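Local atomic coordinates of luciferase-like monooxygenase (Streptomyces bottropensis, PDB entry 7BIP), a protein that probably acts as a monooxygenase of the bacterial luciferase-like family, working in the biosynthesis of the aromatic type II polyketide rishirilide. Residues 242-247 / 287-292; 293-298 / 306-311. All blocks are in the same frame, centred on the assembly; numbering follows the deposited sequence.

Contact 1: residues 242-247 / 287-292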
ATOM      1  N   GLU A 242     -27.311  23.333 -13.387  1.00 14.03           N
ATOM      2  CA  GLU A 242     -26.933  21.928 -13.491  1.00 14.10           C
ATOM      3  C   GLU A 242     -25.895  21.568 -12.432  1.00 14.46           C
ATOM      4  O   GLU A 242     -25.978  20.500 -11.806  1.00 15.96           O
ATOM      5  CB  GLU A 242     -26.400  21.639 -14.899  1.00 14.68           C
ATOM      6  CG  GLU A 242     -25.836  20.231 -15.074  1.00 17.13           C
ATOM      7  CD  GLU A 242     -25.222  20.003 -16.450  1.00 18.94           C
ATOM      8  OE1 GLU A 242     -25.357  20.882 -17.335  1.00 19.01           O
ATOM      9  OE2 GLU A 242     -24.598  18.939 -16.642  1.00 20.57           O
ATOM     10  N   ALA A 243     -24.930  22.463 -12.186  1.00 13.14           N
ATOM     11  CA  ALA A 243     -23.946  22.209 -11.137  1.00 14.09           C
ATOM     12  C   ALA A 243     -24.625  22.088  -9.783  1.00 14.21           C
ATOM     13  O   ALA A 243     -24.308  21.192  -8.993  1.00 15.00           O
ATOM     14  CB  ALA A 243     -22.885  23.315 -11.112  1.00 14.28           C
ATOM     15  N   ARG A 244     -25.570  22.989  -9.499  1.00 12.59           N
ATOM     16  CA  ARG A 244     -26.331  22.891  -8.260  1.00 14.16           C
ATOM     17  C   ARG A 244     -27.100  21.579  -8.175  1.00 19.56           C
ATOM     18  O   ARG A 244     -27.129  20.935  -7.119  1.00 16.72           O
ATOM     19  CB  ARG A 244     -27.286  24.074  -8.158  1.00 12.94           C
ATOM     20  CG  ARG A 244     -28.349  23.944  -7.059  1.00 13.88           C
ATOM     21  CD  ARG A 244     -29.185  25.169  -7.131  1.00 16.19           C
ATOM     22  NE  ARG A 244     -30.192  25.350  -6.096  1.00 17.81           N
ATOM     23  CZ  ARG A 244     -31.489  25.475  -6.375  1.00 18.82           C
ATOM     24  NH1 ARG A 244     -31.903  25.376  -7.637  1.00 20.46           N
ATOM     25  NH2 ARG A 244     -32.373  25.700  -5.411  1.00 15.35           N
ATOM     26  N   GLN A 245     -27.748  21.168  -9.270  1.00 15.50           N
ATOM     27  CA  GLN A 245     -28.542  19.946  -9.221  1.00 15.49           C
ATOM     28  C   GLN A 245     -27.661  18.720  -9.021  1.00 19.22           C
ATOM     29  O   GLN A 245     -27.886  17.926  -8.100  1.00 18.42           O
ATOM     30  CB  GLN A 245     -29.385  19.790 -10.486  1.00 20.14           C
ATOM     31  CG  GLN A 245     -30.277  18.557 -10.421  1.00 31.60           C
ATOM     32  CD  GLN A 245     -30.133  17.654 -11.630  1.00 50.95           C
ATOM     33  OE1 GLN A 245     -30.085  18.124 -12.769  1.00 63.26           O
ATOM     34  NE2 GLN A 245     -30.052  16.350 -11.388  1.00 56.74           N
ATOM     35  N   LYS A 246     -26.635  18.559  -9.860  1.00 16.35           N
ATOM     36  CA  LYS A 246     -25.809  17.358  -9.785  1.00 20.42           C
ATOM     37  C   LYS A 246     -24.833  17.416  -8.616  1.00 24.44           C
ATOM     38  O   LYS A 246     -24.623  16.406  -7.938  1.00 24.88           O
ATOM     39  CB  LYS A 246     -25.080  17.138 -11.116  1.00 18.10           C
ATOM     40  CG  LYS A 246     -26.037  16.728 -12.234  1.00 20.31           C
ATOM     41  CD  LYS A 246     -25.379  16.698 -13.604  1.00 24.74           C
ATOM     42  CE  LYS A 246     -26.388  16.382 -14.698  1.00 32.06           C
ATOM     43  NZ  LYS A 246     -27.097  15.103 -14.413  1.00 44.38           N
ATOM     44  N   GLY A 247     -24.234  18.579  -8.356  1.00 20.78           N
ATOM     45  CA  GLY A 247     -23.393  18.715  -7.177  1.00 20.02           C
ATOM     46  C   GLY A 247     -24.178  18.649  -5.883  1.00 24.12           C
ATOM     47  O   GLY A 247     -23.684  18.125  -4.878  1.00 26.80           O
ATOM     48  N   ASP A 287     -30.877  23.562   2.601  1.00 33.63           N
ATOM     49  CA  ASP A 287     -29.633  23.330   3.327  1.00 30.80           C
ATOM     50  C   ASP A 287     -28.428  23.413   2.402  1.00 24.06           C
ATOM     51  O   ASP A 287     -27.398  23.991   2.770  1.00 27.91           O
ATOM     52  CB  ASP A 287     -29.669  21.972   4.025  1.00 37.23           C
ATOM     53  CG  ASP A 287     -30.363  22.028   5.370  1.00 52.41           C
ATOM     54  OD1 ASP A 287     -31.013  23.054   5.663  1.00 57.73           O
ATOM     55  OD2 ASP A 287     -30.256  21.046   6.135  1.00 56.88           O
ATOM     56  N   PHE A 288     -28.535  22.840   1.203  1.00 24.65           N
ATOM     57  CA  PHE A 288     -27.409  22.881   0.275  1.00 16.85           C
ATOM     58  C   PHE A 288     -27.143  24.302  -0.213  1.00 18.50           C
ATOM     59  O   PHE A 288     -25.986  24.743  -0.263  1.00 18.69           O
ATOM     60  CB  PHE A 288     -27.653  21.948  -0.910  1.00 22.66           C
ATOM     61  CG  PHE A 288     -26.534  21.964  -1.903  1.00 22.81           C
ATOM     62  CD1 PHE A 288     -25.316  21.374  -1.592  1.00 19.88           C
ATOM     63  CD2 PHE A 288     -26.675  22.611  -3.120  1.00 21.50           C
ATOM     64  CE1 PHE A 288     -24.264  21.409  -2.489  1.00 22.28           C
ATOM     65  CE2 PHE A 288     -25.623  22.644  -4.024  1.00 17.75           C
ATOM     66  CZ  PHE A 288     -24.422  22.040  -3.709  1.00 19.31           C
ATOM     67  N   ASP A 289     -28.195  25.030  -0.599  1.00 19.87           N
ATOM     68  CA  ASP A 289     -27.992  26.399  -1.072  1.00 20.20           C
ATOM     69  C   ASP A 289     -27.372  27.274   0.015  1.00 22.65           C
ATOM     70  O   ASP A 289     -26.538  28.142  -0.277  1.00 19.21           O
ATOM     71  CB  ASP A 289     -29.313  27.002  -1.554  1.00 19.70           C
ATOM     72  CG  ASP A 289     -29.833  26.351  -2.830  1.00 24.85           C
ATOM     73  OD1 ASP A 289     -29.026  25.760  -3.597  1.00 20.00           O
ATOM     74  OD2 ASP A 289     -31.056  26.435  -3.064  1.00 22.66           O
ATOM     75  N   ARG A 290     -27.770  27.075   1.274  1.00 19.79           N
ATOM     76  CA  ARG A 290     -27.158  27.864   2.340  1.00 20.48           C
ATOM     77  C   ARG A 290     -25.686  27.504   2.508  1.00 22.12           C
ATOM     78  O   ARG A 290     -24.844  28.384   2.719  1.00 22.45           O
ATOM     79  CB  ARG A 290     -27.916  27.674   3.654  1.00 29.64           C
ATOM     80  CG  ARG A 290     -28.741  28.890   4.025  1.00 49.54           C
ATOM     81  CD  ARG A 290     -29.466  28.731   5.358  1.00 60.49           C
ATOM     82  NE  ARG A 290     -30.549  27.748   5.303  1.00 66.40           N
ATOM     83  CZ  ARG A 290     -31.689  27.907   4.634  1.00 69.84           C
ATOM     84  NH1 ARG A 290     -32.605  26.949   4.658  1.00 67.95           N
ATOM     85  NH2 ARG A 290     -31.921  29.016   3.941  1.00 73.10           N
ATOM     86  N   ALA A 291     -25.350  26.218   2.399  1.00 20.70           N
ATOM     87  CA  ALA A 291     -23.948  25.821   2.463  1.00 19.09           C
ATOM     88  C   ALA A 291     -23.134  26.482   1.356  1.00 19.41           C
ATOM     89  O   ALA A 291     -22.013  26.953   1.593  1.00 19.37           O
ATOM     90  CB  ALA A 291     -23.824  24.299   2.377  1.00 23.48           C
ATOM     91  N   VAL A 292     -23.682  26.529   0.140  1.00 17.85           N
ATOM     92  CA  VAL A 292     -22.977  27.165  -0.967  1.00 17.49           C
ATOM     93  C   VAL A 292     -22.827  28.659  -0.716  1.00 18.45           C
ATOM     94  O   VAL A 292     -21.758  29.237  -0.951  1.00 18.25           O
ATOM     95  CB  VAL A 292     -23.711  26.878  -2.294  1.00 15.65           C
ATOM     96  CG1 VAL A 292     -23.145  27.732  -3.428  1.00 15.73           C
ATOM     97  CG2 VAL A 292     -23.596  25.390  -2.645  1.00 15.68           C
TER
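Arg244 and Asp289 join the two helices through a bidentate, side-on salt bridge. NE of Arg244 lies 2.8 Å from OD1 of Asp289 with an N-H...O angle of 164°, and NH2 of Arg244 lies 2.8 Å from OD2 of Asp289 in a second hydrogen bond. Each oxygen receives its N-H on the syn lone pair, and both lie close to the guanidinium plane; the two flat groups are only 23° from coplanar, so neither can turn without straining one of the bonds. Reach comes from the arginine: CG stands anti to the backbone N (chi1 168°) and the chain runs extended as far as NE, meeting the aspartate side chain at about a right angle. A lysine in place of Asp289 would probably set two positive groups against each other and leave the Arg244 guanidinium without its paired acceptor, free to swing.

The helices belong to a luciferase-like monooxygenase of TIM-barrel type, and helix 240-262 follows directly on barrel strand 228-236; Ala243 and Lys246 rest on Tyr235 of that strand. The short segments of helix 240-262 and helix 287-293 have their axes 11.3 Å apart.

Beside the salt bridge, the Phe288 ring packs against backbone atoms. The CA-CB bond of Phe288 points toward segment 242-247, and the ring lies obliquely against its backbone, with Phe288 CE2 3.8 Å from the carbonyl O of Arg244 and Phe288 CZ 4.0 Å from C of Gly247. One ring face is covered by Val292 of its own helix, whose CG2 sits 3.6 Å above the plane of the Phe288 ring, offset toward the rim.

Contact 2: residues 293-298 / 306-311; sequences AERKAL and RAAIDD
The guanidinium of Arg295 has one face laid over Ala308 of helix 302-316, with CA of Ala308 3.5 Å above its plane and offset toward the rim, while the carboxylate of Asp311 comes in at its edge. There Arg295 NE donates to OD2 of Asp311 over 2.8 Å at 164°, the acceptor lying in the guanidinium plane and using its anti lone pair. Arg295 NH1 adds a weak bond to the same Asp311 OD2 at 3.2 Å, so a single oxygen takes both, and the two planes stand 38° apart. Arg295 CG lies 3.8 Å from CB of Ala308, and from there a bend at chi2 (79°) turns CD and the guanidinium across the helix.

Arg295 is also where helix 287-293 ends: its positive phi and two bonds back into the last turn form a Schellman motif. Its NH2 is hydrogen-bonded to the carbonyl O of Val292. The loop then enters barrel strand 298-300, whose Leu298 pairs through its backbone with Asn233 and Tyr235 of strand 228-236; helix 302-316 follows that strand.

The remaining contact is apolar. Leu298 divides its two methyls: Leu298 CD2 lies 3.9 Å from CB of Ala308, and Leu298 CD1 lies 4.2 Å from CG1 of Ile309.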
ATOM      1  N   ALA A 293     -23.891  29.311  -0.242  1.00 16.56           N
ATOM      2  CA  ALA A 293     -23.820  30.740   0.051  1.00 15.38           C
ATOM      3  C   ALA A 293     -22.815  31.032   1.155  1.00 17.90           C
ATOM      4  O   ALA A 293     -22.194  32.104   1.165  1.00 21.02           O
ATOM      5  CB  ALA A 293     -25.197  31.258   0.447  1.00 21.19           C
ATOM      6  N   GLU A 294     -22.640  30.099   2.083  1.00 16.15           N
ATOM      7  CA  GLU A 294     -21.694  30.257   3.182  1.00 22.28           C
ATOM      8  C   GLU A 294     -20.292  29.806   2.817  1.00 21.77           C
ATOM      9  O   GLU A 294     -19.408  29.831   3.682  1.00 22.97           O
ATOM     10  CB  GLU A 294     -22.179  29.480   4.410  1.00 22.63           C
ATOM     11  CG  GLU A 294     -23.430  30.060   5.049  1.00 28.47           C
ATOM     12  CD  GLU A 294     -23.955  29.218   6.194  1.00 34.28           C
ATOM     13  OE1 GLU A 294     -24.938  29.643   6.831  1.00 40.94           O
ATOM     14  OE2 GLU A 294     -23.388  28.135   6.462  1.00 37.96           O
ATOM     15  N   ARG A 295     -20.080  29.386   1.568  1.00 17.31           N
ATOM     16  CA  ARG A 295     -18.780  28.915   1.086  1.00 17.06           C
ATOM     17  C   ARG A 295     -18.315  27.687   1.864  1.00 19.13           C
ATOM     18  O   ARG A 295     -17.139  27.543   2.201  1.00 21.89           O
ATOM     19  CB  ARG A 295     -17.737  30.035   1.126  1.00 18.79           C
ATOM     20  CG  ARG A 295     -17.838  31.009  -0.059  1.00 16.90           C
ATOM     21  CD  ARG A 295     -18.954  32.029   0.087  1.00 21.95           C
ATOM     22  NE  ARG A 295     -18.961  32.919  -1.071  1.00 23.53           N
ATOM     23  CZ  ARG A 295     -19.679  32.718  -2.171  1.00 20.58           C
ATOM     24  NH1 ARG A 295     -19.591  33.575  -3.178  1.00 19.39           N
ATOM     25  NH2 ARG A 295     -20.491  31.670  -2.261  1.00 19.04           N
ATOM     26  N   LYS A 296     -19.251  26.777   2.134  1.00 19.89           N
ATOM     27  CA  LYS A 296     -18.932  25.485   2.720  1.00 17.15           C
ATOM     28  C   LYS A 296     -18.790  24.395   1.671  1.00 15.92           C
ATOM     29  O   LYS A 296     -18.436  23.261   2.014  1.00 18.88           O
ATOM     30  CB  LYS A 296     -19.998  25.093   3.746  1.00 19.13           C
ATOM     31  CG  LYS A 296     -19.959  25.955   5.000  1.00 26.18           C
ATOM     32  CD  LYS A 296     -21.081  25.588   5.948  1.00 31.04           C
ATOM     33  CE  LYS A 296     -20.727  25.934   7.381  1.00 36.38           C
ATOM     34  NZ  LYS A 296     -21.153  27.315   7.736  1.00 37.96           N
ATOM     35  N   ALA A 297     -19.041  24.725   0.408  1.00 16.36           N
ATOM     36  CA  ALA A 297     -18.919  23.822  -0.728  1.00 16.67           C
ATOM     37  C   ALA A 297     -18.698  24.683  -1.958  1.00 19.56           C
ATOM     38  O   ALA A 297     -19.250  25.782  -2.058  1.00 21.21           O
ATOM     39  CB  ALA A 297     -20.171  22.958  -0.905  1.00 22.29           C
ATOM     40  N   LEU A 298     -17.896  24.179  -2.892  1.00 14.15           N
ATOM     41  CA  LEU A 298     -17.495  24.933  -4.082  1.00 13.22           C
ATOM     42  C   LEU A 298     -18.236  24.335  -5.273  1.00 15.95           C
ATOM     43  O   LEU A 298     -17.676  23.570  -6.063  1.00 15.18           O
ATOM     44  CB  LEU A 298     -15.965  24.889  -4.282  1.00 15.10           C
ATOM     45  CG  LEU A 298     -15.149  25.517  -3.156  1.00 17.20           C
ATOM     46  CD1 LEU A 298     -13.667  25.421  -3.448  1.00 16.32           C
ATOM     47  CD2 LEU A 298     -15.562  26.979  -3.019  1.00 16.64           C
ATOM     48  N   ARG A 306     -15.235  31.050  -8.610  1.00 15.60           N
ATOM     49  CA  ARG A 306     -14.189  32.065  -8.518  1.00 18.94           C
ATOM     50  C   ARG A 306     -14.509  33.065  -7.413  1.00 20.22           C
ATOM     51  O   ARG A 306     -13.651  33.397  -6.587  1.00 19.24           O
ATOM     52  CB  ARG A 306     -14.031  32.788  -9.861  1.00 20.68           C
ATOM     53  CG  ARG A 306     -13.236  34.090  -9.784  1.00 30.10           C
ATOM     54  CD  ARG A 306     -11.740  33.830  -9.689  1.00 43.14           C
ATOM     55  NE  ARG A 306     -11.000  35.043  -9.346  1.00 53.20           N
ATOM     56  CZ  ARG A 306     -10.550  35.924 -10.233  1.00 60.70           C
ATOM     57  NH1 ARG A 306     -10.755  35.733 -11.531  1.00 59.24           N
ATOM     58  NH2 ARG A 306      -9.889  36.999  -9.822  1.00 62.05           N
ATOM     59  N   ALA A 307     -15.752  33.557  -7.385  1.00 17.14           N
ATOM     60  CA  ALA A 307     -16.139  34.499  -6.343  1.00 20.60           C
ATOM     61  C   ALA A 307     -16.068  33.846  -4.971  1.00 17.95           C
ATOM     62  O   ALA A 307     -15.674  34.487  -3.989  1.00 20.14           O
ATOM     63  CB  ALA A 307     -17.547  35.037  -6.610  1.00 19.47           C
ATOM     64  N   ALA A 308     -16.436  32.565  -4.888  1.00 16.55           N
ATOM     65  CA  ALA A 308     -16.385  31.857  -3.615  1.00 13.95           C
ATOM     66  C   ALA A 308     -14.952  31.710  -3.122  1.00 17.99           C
ATOM     67  O   ALA A 308     -14.677  31.928  -1.937  1.00 18.41           O
ATOM     68  CB  ALA A 308     -17.047  30.484  -3.754  1.00 17.06           C
ATOM     69  N   ILE A 309     -14.026  31.336  -4.013  1.00 16.04           N
ATOM     70  CA  ILE A 309     -12.630  31.180  -3.603  1.00 17.22           C
ATOM     71  C   ILE A 309     -12.052  32.514  -3.137  1.00 21.07           C
ATOM     72  O   ILE A 309     -11.333  32.575  -2.130  1.00 19.43           O
ATOM     73  CB  ILE A 309     -11.796  30.570  -4.747  1.00 17.58           C
ATOM     74  CG1 ILE A 309     -12.173  29.095  -4.947  1.00 16.30           C
ATOM     75  CG2 ILE A 309     -10.300  30.702  -4.451  1.00 19.02           C
ATOM     76  CD1 ILE A 309     -11.661  28.529  -6.260  1.00 18.21           C
ATOM     77  N   ASP A 310     -12.344  33.601  -3.863  1.00 18.94           N
ATOM     78  CA  ASP A 310     -11.853  34.913  -3.442  1.00 22.34           C
ATOM     79  C   ASP A 310     -12.364  35.284  -2.053  1.00 22.59           C
ATOM     80  O   ASP A 310     -11.637  35.901  -1.264  1.00 22.98           O
ATOM     81  CB  ASP A 310     -12.242  35.979  -4.469  1.00 22.42           C
ATOM     82  CG  ASP A 310     -11.521  35.797  -5.800  1.00 31.19           C
ATOM     83  OD1 ASP A 310     -10.571  34.989  -5.866  1.00 32.24           O
ATOM     84  OD2 ASP A 310     -11.902  36.463  -6.782  1.00 33.53           O
ATOM     85  N   ASP A 311     -13.611  34.920  -1.732  1.00 18.50           N
ATOM     86  CA  ASP A 311     -14.128  35.148  -0.384  1.00 16.37           C
ATOM     87  C   ASP A 311     -13.343  34.341   0.640  1.00 18.01           C
ATOM     88  O   ASP A 311     -12.939  34.866   1.688  1.00 23.87           O
ATOM     89  CB  ASP A 311     -15.612  34.778  -0.310  1.00 19.28           C
ATOM     90  CG  ASP A 311     -16.498  35.717  -1.104  1.00 19.53           C
ATOM     91  OD1 ASP A 311     -16.030  36.815  -1.489  1.00 22.20           O
ATOM     92  OD2 ASP A 311     -17.677  35.359  -1.328  1.00 22.10           O
TER

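Contacts 1 and 2 follow in series along the chain, their centres about 12 Å apart, and segments 287-292 and 293-298 are continuous. Helix 287-293 thus meets helix 240-262 in contact 1, and the turn that ends it meets helix 302-316 in contact 2. A probable backbone hydrogen bond, Ala291 O to Lys296 N at 2.8 Å, ties the two together. The salt bridges differ in how the aspartate is used: both carboxylate oxygens serve in contact 1, a single one in contact 2. Both contacts lie away from the residues known to bind calcium, Glu23, Lys41 and Glu144, and their centres are about 22 and 19 Å from the chain centre.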